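Local coordinates for transcription termination factor FttA (Methanosarcina mazei, PDB 2XR1), which probably terminates transcription across the archaeal genome by cleaving nascent RNA at the polymerase exit channel, as a dimeric zinc-dependent beta-CASP nuclease, at residues L227-V241 with V254-Y267. Residues are numbered along the deposited sequence; the frame is centred on the assembly and turned at random.
Sequences LYVPEVFPLNQIDAV and VPLLFKYGYEGPVY
The carbonyl oxygen of P265 is gripped twice, by V241 N across the contact (3.1 Å) and by the hydroxyl of Y262 from its own segment (2.7 Å from OH to O). V241 O then accepts from Y267 N at 2.8 Å, nearly straight, and V241 and V266 pair as neighbours in parallel strands. With CG anti to the backbone N (chi1 -179°), the Y262 side chain reaches across to the start of strand 240-242, its OH 3.2 Å from A240 CA. The hydroxyl bond holds its far end, while G264 N over the centre of one ring face and I238 O at the edge, 3.3 Å from CE1, bear on the ring's rotation; V241 CG2 packs obliquely on CE2 and CZ. L257 inserts between L227, L235 and V241, its CD1 touching V241 CG2 and its CD2 reaching both leucines. L235 CD1 lies against Y260 CB and O, where a Schellman motif with G261 as C-prime residue ends the helix. These contacts lie within a beta-alpha-beta crossover of the metallo-beta-lactamase fold that joins strand 240-242 to strand 266-268 through helix 254-259, which packs against helix 299-306; strand 240-242 lies between strands 208-211 and 266-268.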
loop_
_atom_site.group_PDB
_atom_site.type_symbol
_atom_site.label_atom_id
_atom_site.label_comp_id
_atom_site.label_asym_id
_atom_site.label_seq_id
_atom_site.Cartn_x
_atom_site.Cartn_y
_atom_site.Cartn_z
ATOM N N LEU B 227 6.473 4.010 9.085
ATOM C CA LEU B 227 7.364 2.891 8.828
ATOM C C LEU B 227 6.793 1.550 9.303
ATOM O O LEU B 227 7.397 0.526 8.996
ATOM C CB LEU B 227 8.721 3.112 9.490
ATOM C CG LEU B 227 9.557 4.287 8.995
ATOM C CD1 LEU B 227 10.869 4.446 9.802
ATOM C CD2 LEU B 227 9.839 4.167 7.475
ATOM N N TYR B 228 5.652 1.523 10.000
ATOM C CA TYR B 228 5.234 0.301 10.709
ATOM C C TYR B 228 4.162 -0.493 9.922
ATOM O O TYR B 228 3.545 -1.411 10.455
ATOM C CB TYR B 228 4.827 0.642 12.163
ATOM C CG TYR B 228 5.924 1.449 12.861
ATOM C CD1 TYR B 228 6.013 2.830 12.682
ATOM C CD2 TYR B 228 6.911 0.827 13.635
ATOM C CE1 TYR B 228 7.024 3.572 13.279
ATOM C CE2 TYR B 228 7.930 1.568 14.236
ATOM C CZ TYR B 228 7.978 2.937 14.050
ATOM O OH TYR B 228 8.969 3.694 14.628
ATOM N N VAL B 229 3.981 -0.166 8.651
ATOM C CA VAL B 229 2.899 -0.690 7.828
ATOM C C VAL B 229 3.336 -1.840 6.982
ATOM O O VAL B 229 4.493 -1.944 6.667
ATOM C CB VAL B 229 2.363 0.395 6.827
ATOM C CG1 VAL B 229 1.682 1.499 7.567
ATOM C CG2 VAL B 229 3.472 0.933 5.880
ATOM N N PRO B 230 2.395 -2.683 6.537
ATOM C CA PRO B 230 2.757 -3.921 5.844
ATOM C C PRO B 230 3.664 -3.764 4.642
ATOM O O PRO B 230 4.358 -4.690 4.313
ATOM C CB PRO B 230 1.408 -4.458 5.402
ATOM C CG PRO B 230 0.535 -4.046 6.443
ATOM C CD PRO B 230 0.963 -2.669 6.831
ATOM N N GLU B 231 3.671 -2.605 4.023
ATOM C CA GLU B 231 4.497 -2.340 2.844
ATOM C C GLU B 231 5.946 -2.168 3.150
ATOM O O GLU B 231 6.742 -2.186 2.242
ATOM C CB GLU B 231 4.066 -1.025 2.160
ATOM C CG GLU B 231 2.658 -0.996 1.640
ATOM C CD GLU B 231 1.615 -0.673 2.695
ATOM O OE1 GLU B 231 1.557 -1.309 3.769
ATOM O OE2 GLU B 231 0.811 0.208 2.450
ATOM N N VAL B 232 6.282 -1.901 4.404
ATOM C CA VAL B 232 7.663 -1.673 4.799
ATOM C C VAL B 232 8.178 -2.756 5.745
ATOM O O VAL B 232 9.350 -3.093 5.677
ATOM C CB VAL B 232 7.810 -0.278 5.379
ATOM C CG1 VAL B 232 8.951 -0.209 6.415
ATOM C CG2 VAL B 232 8.068 0.657 4.266
ATOM N N PHE B 233 7.313 -3.266 6.628
ATOM C CA PHE B 233 7.662 -4.372 7.521
ATOM C C PHE B 233 7.306 -5.679 6.810
ATOM O O PHE B 233 6.181 -5.814 6.354
ATOM C CB PHE B 233 6.916 -4.273 8.876
ATOM C CG PHE B 233 7.657 -3.460 9.937
ATOM C CD1 PHE B 233 7.943 -2.127 9.725
ATOM C CD2 PHE B 233 8.044 -4.044 11.160
ATOM C CE1 PHE B 233 8.644 -1.372 10.712
ATOM C CE2 PHE B 233 8.734 -3.302 12.148
ATOM C CZ PHE B 233 9.030 -1.965 11.925
ATOM N N PRO B 234 8.249 -6.659 6.755
ATOM C CA PRO B 234 9.524 -6.652 7.476
ATOM C C PRO B 234 10.576 -5.947 6.644
ATOM O O PRO B 234 10.642 -6.152 5.449
ATOM C CB PRO B 234 9.850 -8.133 7.617
ATOM C CG PRO B 234 9.294 -8.747 6.376
ATOM C CD PRO B 234 8.160 -7.842 5.876
ATOM N N LEU B 235 11.392 -5.146 7.310
ATOM C CA LEU B 235 12.435 -4.377 6.683
ATOM C C LEU B 235 13.414 -5.173 5.818
ATOM O O LEU B 235 13.940 -4.643 4.828
ATOM C CB LEU B 235 13.173 -3.554 7.739
ATOM C CG LEU B 235 12.309 -2.458 8.392
ATOM C CD1 LEU B 235 12.928 -1.937 9.696
ATOM C CD2 LEU B 235 12.109 -1.320 7.406
ATOM N N ASN B 236 13.641 -6.440 6.126
ATOM C CA ASN B 236 14.487 -7.261 5.247
ATOM C C ASN B 236 13.948 -7.389 3.801
ATOM O O ASN B 236 14.692 -7.688 2.869
ATOM C CB ASN B 236 14.720 -8.641 5.854
ATOM C CG ASN B 236 13.472 -9.516 5.831
ATOM O OD1 ASN B 236 12.493 -9.241 5.109
ATOM N ND2 ASN B 236 13.507 -10.594 6.616
ATOM N N GLN B 237 12.655 -7.135 3.605
ATOM C CA GLN B 237 12.079 -7.104 2.249
ATOM C C GLN B 237 12.555 -5.882 1.436
ATOM O O GLN B 237 12.160 -5.742 0.277
ATOM C CB GLN B 237 10.530 -7.103 2.312
ATOM C CG GLN B 237 9.865 -5.706 2.394
ATOM C CD GLN B 237 8.331 -5.759 2.488
ATOM O OE1 GLN B 237 7.653 -5.583 1.484
ATOM N NE2 GLN B 237 7.785 -5.989 3.713
ATOM N N ILE B 238 13.340 -4.983 2.044
ATOM C CA ILE B 238 13.776 -3.800 1.340
ATOM C C ILE B 238 15.149 -3.992 0.680
ATOM O O ILE B 238 16.154 -4.104 1.351
ATOM C CB ILE B 238 13.843 -2.544 2.238
ATOM C CG1 ILE B 238 12.551 -2.352 3.032
ATOM C CG2 ILE B 238 14.081 -1.362 1.384
ATOM C CD1 ILE B 238 11.375 -1.938 2.209
ATOM N N ASP B 239 15.182 -3.940 -0.648
ATOM C CA ASP B 239 16.406 -4.090 -1.396
ATOM C C ASP B 239 17.409 -2.947 -1.192
ATOM O O ASP B 239 18.634 -3.187 -1.136
ATOM C CB ASP B 239 16.081 -4.269 -2.869
ATOM C CG ASP B 239 15.349 -5.599 -3.150
ATOM O OD1 ASP B 239 14.298 -5.893 -2.475
ATOM O OD2 ASP B 239 15.841 -6.380 -4.033
ATOM N N ALA B 240 16.912 -1.713 -1.081
ATOM C CA ALA B 240 17.807 -0.554 -0.931
ATOM C C ALA B 240 17.131 0.675 -0.379
ATOM O O ALA B 240 15.940 0.812 -0.414
ATOM C CB ALA B 240 18.449 -0.229 -2.237
ATOM N N VAL B 241 17.930 1.566 0.161
ATOM C CA VAL B 241 17.476 2.868 0.576
ATOM C C VAL B 241 18.272 3.851 -0.262
ATOM O O VAL B 241 19.483 3.718 -0.376
ATOM C CB VAL B 241 17.680 3.083 2.115
ATOM C CG1 VAL B 241 17.385 4.489 2.510
ATOM C CG2 VAL B 241 16.752 2.100 2.923
ATOM N N VAL B 254 17.101 7.457 8.582
ATOM C CA VAL B 254 17.690 6.286 7.994
ATOM C C VAL B 254 18.332 5.383 9.054
ATOM O O VAL B 254 18.238 4.169 8.941
ATOM C CB VAL B 254 18.692 6.624 6.902
ATOM C CG1 VAL B 254 19.555 5.353 6.499
ATOM C CG2 VAL B 254 17.944 7.212 5.719
ATOM N N PRO B 255 18.965 5.949 10.086
ATOM C CA PRO B 255 19.462 5.041 11.077
ATOM C C PRO B 255 18.372 4.319 11.857
ATOM O O PRO B 255 18.654 3.265 12.416
ATOM C CB PRO B 255 20.303 5.942 12.006
ATOM C CG PRO B 255 20.740 7.026 11.161
ATOM C CD PRO B 255 19.539 7.288 10.241
ATOM N N LEU B 256 17.158 4.856 11.928
ATOM C CA LEU B 256 16.080 4.164 12.636
ATOM C C LEU B 256 15.729 2.871 11.896
ATOM O O LEU B 256 15.375 1.870 12.504
ATOM C CB LEU B 256 14.843 5.064 12.708
ATOM C CG LEU B 256 13.664 4.662 13.591
ATOM C CD1 LEU B 256 14.085 4.427 15.009
ATOM C CD2 LEU B 256 12.648 5.723 13.541
ATOM N N LEU B 257 15.830 2.905 10.557
ATOM C CA LEU B 257 15.654 1.689 9.747
ATOM C C LEU B 257 16.593 0.598 10.225
ATOM O O LEU B 257 16.182 -0.548 10.399
ATOM C CB LEU B 257 15.901 1.947 8.264
ATOM C CG LEU B 257 14.910 2.927 7.626
ATOM C CD1 LEU B 257 15.228 3.260 6.178
ATOM C CD2 LEU B 257 13.494 2.389 7.733
ATOM N N PHE B 258 17.843 0.952 10.469
ATOM C CA PHE B 258 18.800 -0.039 10.961
ATOM C C PHE B 258 18.469 -0.508 12.395
ATOM O O PHE B 258 18.583 -1.692 12.727
ATOM C CB PHE B 258 20.219 0.505 10.823
ATOM C CG PHE B 258 20.697 0.523 9.414
ATOM C CD1 PHE B 258 21.198 -0.612 8.830
ATOM C CD2 PHE B 258 20.610 1.647 8.672
ATOM C CE1 PHE B 258 21.621 -0.600 7.559
ATOM C CE2 PHE B 258 21.031 1.653 7.365
ATOM C CZ PHE B 258 21.523 0.535 6.814
ATOM N N LYS B 259 18.034 0.420 13.231
ATOM C CA LYS B 259 17.654 0.066 14.575
ATOM C C LYS B 259 16.578 -1.012 14.552
ATOM O O LYS B 259 16.547 -1.888 15.404
ATOM C CB LYS B 259 17.133 1.284 15.319
ATOM C CG LYS B 259 16.793 1.013 16.775
ATOM C CD LYS B 259 16.392 2.314 17.499
ATOM C CE LYS B 259 15.864 2.076 18.912
ATOM N NZ LYS B 259 16.215 3.266 19.752
ATOM N N TYR B 260 15.702 -0.927 13.570
ATOM C CA TYR B 260 14.591 -1.840 13.419
ATOM C C TYR B 260 14.890 -3.041 12.527
ATOM O O TYR B 260 13.953 -3.719 12.094
ATOM C CB TYR B 260 13.392 -1.080 12.813
ATOM C CG TYR B 260 12.740 -0.054 13.713
ATOM C CD1 TYR B 260 12.786 -0.158 15.112
ATOM C CD2 TYR B 260 12.043 1.005 13.164
ATOM C CE1 TYR B 260 12.182 0.787 15.917
ATOM C CE2 TYR B 260 11.438 1.951 13.949
ATOM C CZ TYR B 260 11.513 1.853 15.314
ATOM O OH TYR B 260 10.886 2.809 16.077
ATOM N N GLY B 261 16.161 -3.286 12.211
ATOM C CA GLY B 261 16.574 -4.544 11.554
ATOM C C GLY B 261 16.802 -4.552 10.042
ATOM O O GLY B 261 16.894 -5.614 9.445
ATOM N N TYR B 262 16.865 -3.378 9.418
ATOM C CA TYR B 262 17.307 -3.263 8.039
ATOM C C TYR B 262 18.785 -3.570 7.981
ATOM O O TYR B 262 19.549 -3.183 8.883
ATOM C CB TYR B 262 17.062 -1.848 7.519
ATOM C CG TYR B 262 17.469 -1.641 6.074
ATOM C CD1 TYR B 262 16.898 -2.375 5.057
ATOM C CD2 TYR B 262 18.445 -0.709 5.737
ATOM C CE1 TYR B 262 17.288 -2.181 3.735
ATOM C CE2 TYR B 262 18.832 -0.498 4.424
ATOM C CZ TYR B 262 18.257 -1.233 3.430
ATOM O OH TYR B 262 18.644 -1.013 2.140
ATOM N N GLU B 263 19.185 -4.263 6.920
ATOM C CA GLU B 263 20.581 -4.671 6.744
ATOM C C GLU B 263 21.097 -4.618 5.284
ATOM O O GLU B 263 22.095 -5.255 4.938
ATOM C CB GLU B 263 20.778 -6.060 7.397
ATOM C CG GLU B 263 21.459 -5.945 8.772
ATOM C CD GLU B 263 21.375 -7.184 9.629
ATOM O OE1 GLU B 263 20.863 -8.227 9.159
ATOM O OE2 GLU B 263 21.836 -7.128 10.793
ATOM N N GLY B 264 20.410 -3.848 4.442
ATOM C CA GLY B 264 20.836 -3.625 3.079
ATOM C C GLY B 264 21.612 -2.301 2.938
ATOM O O GLY B 264 22.020 -1.687 3.930
ATOM N N PRO B 265 21.815 -1.858 1.689
ATOM C CA PRO B 265 22.605 -0.707 1.381
ATOM C C PRO B 265 21.831 0.604 1.428
ATOM O O PRO B 265 20.609 0.621 1.279
ATOM C CB PRO B 265 23.011 -0.977 -0.039
ATOM C CG PRO B 265 21.864 -1.738 -0.600
ATOM C CD PRO B 265 21.332 -2.547 0.477
ATOM N N VAL B 266 22.568 1.695 1.637
ATOM C CA VAL B 266 22.061 3.034 1.510
ATOM C C VAL B 266 22.864 3.645 0.373
ATOM O O VAL B 266 24.101 3.676 0.447
ATOM C CB VAL B 266 22.311 3.833 2.795
ATOM C CG1 VAL B 266 21.820 5.243 2.606
ATOM C CG2 VAL B 266 21.675 3.169 3.968
ATOM N N TYR B 267 22.198 4.100 -0.688
ATOM C CA TYR B 267 22.908 4.648 -1.872
ATOM C C TYR B 267 22.710 6.145 -1.882
ATOM O O TYR B 267 21.582 6.602 -1.740
ATOM C CB TYR B 267 22.365 4.123 -3.188
ATOM C CG TYR B 267 22.596 2.680 -3.413
ATOM C CD1 TYR B 267 23.831 2.224 -3.803
ATOM C CD2 TYR B 267 21.569 1.770 -3.250
ATOM C CE1 TYR B 267 24.064 0.880 -4.009
ATOM C CE2 TYR B 267 21.777 0.416 -3.443
ATOM C CZ TYR B 267 23.030 -0.022 -3.803
ATOM O OH TYR B 267 23.254 -1.349 -3.959
#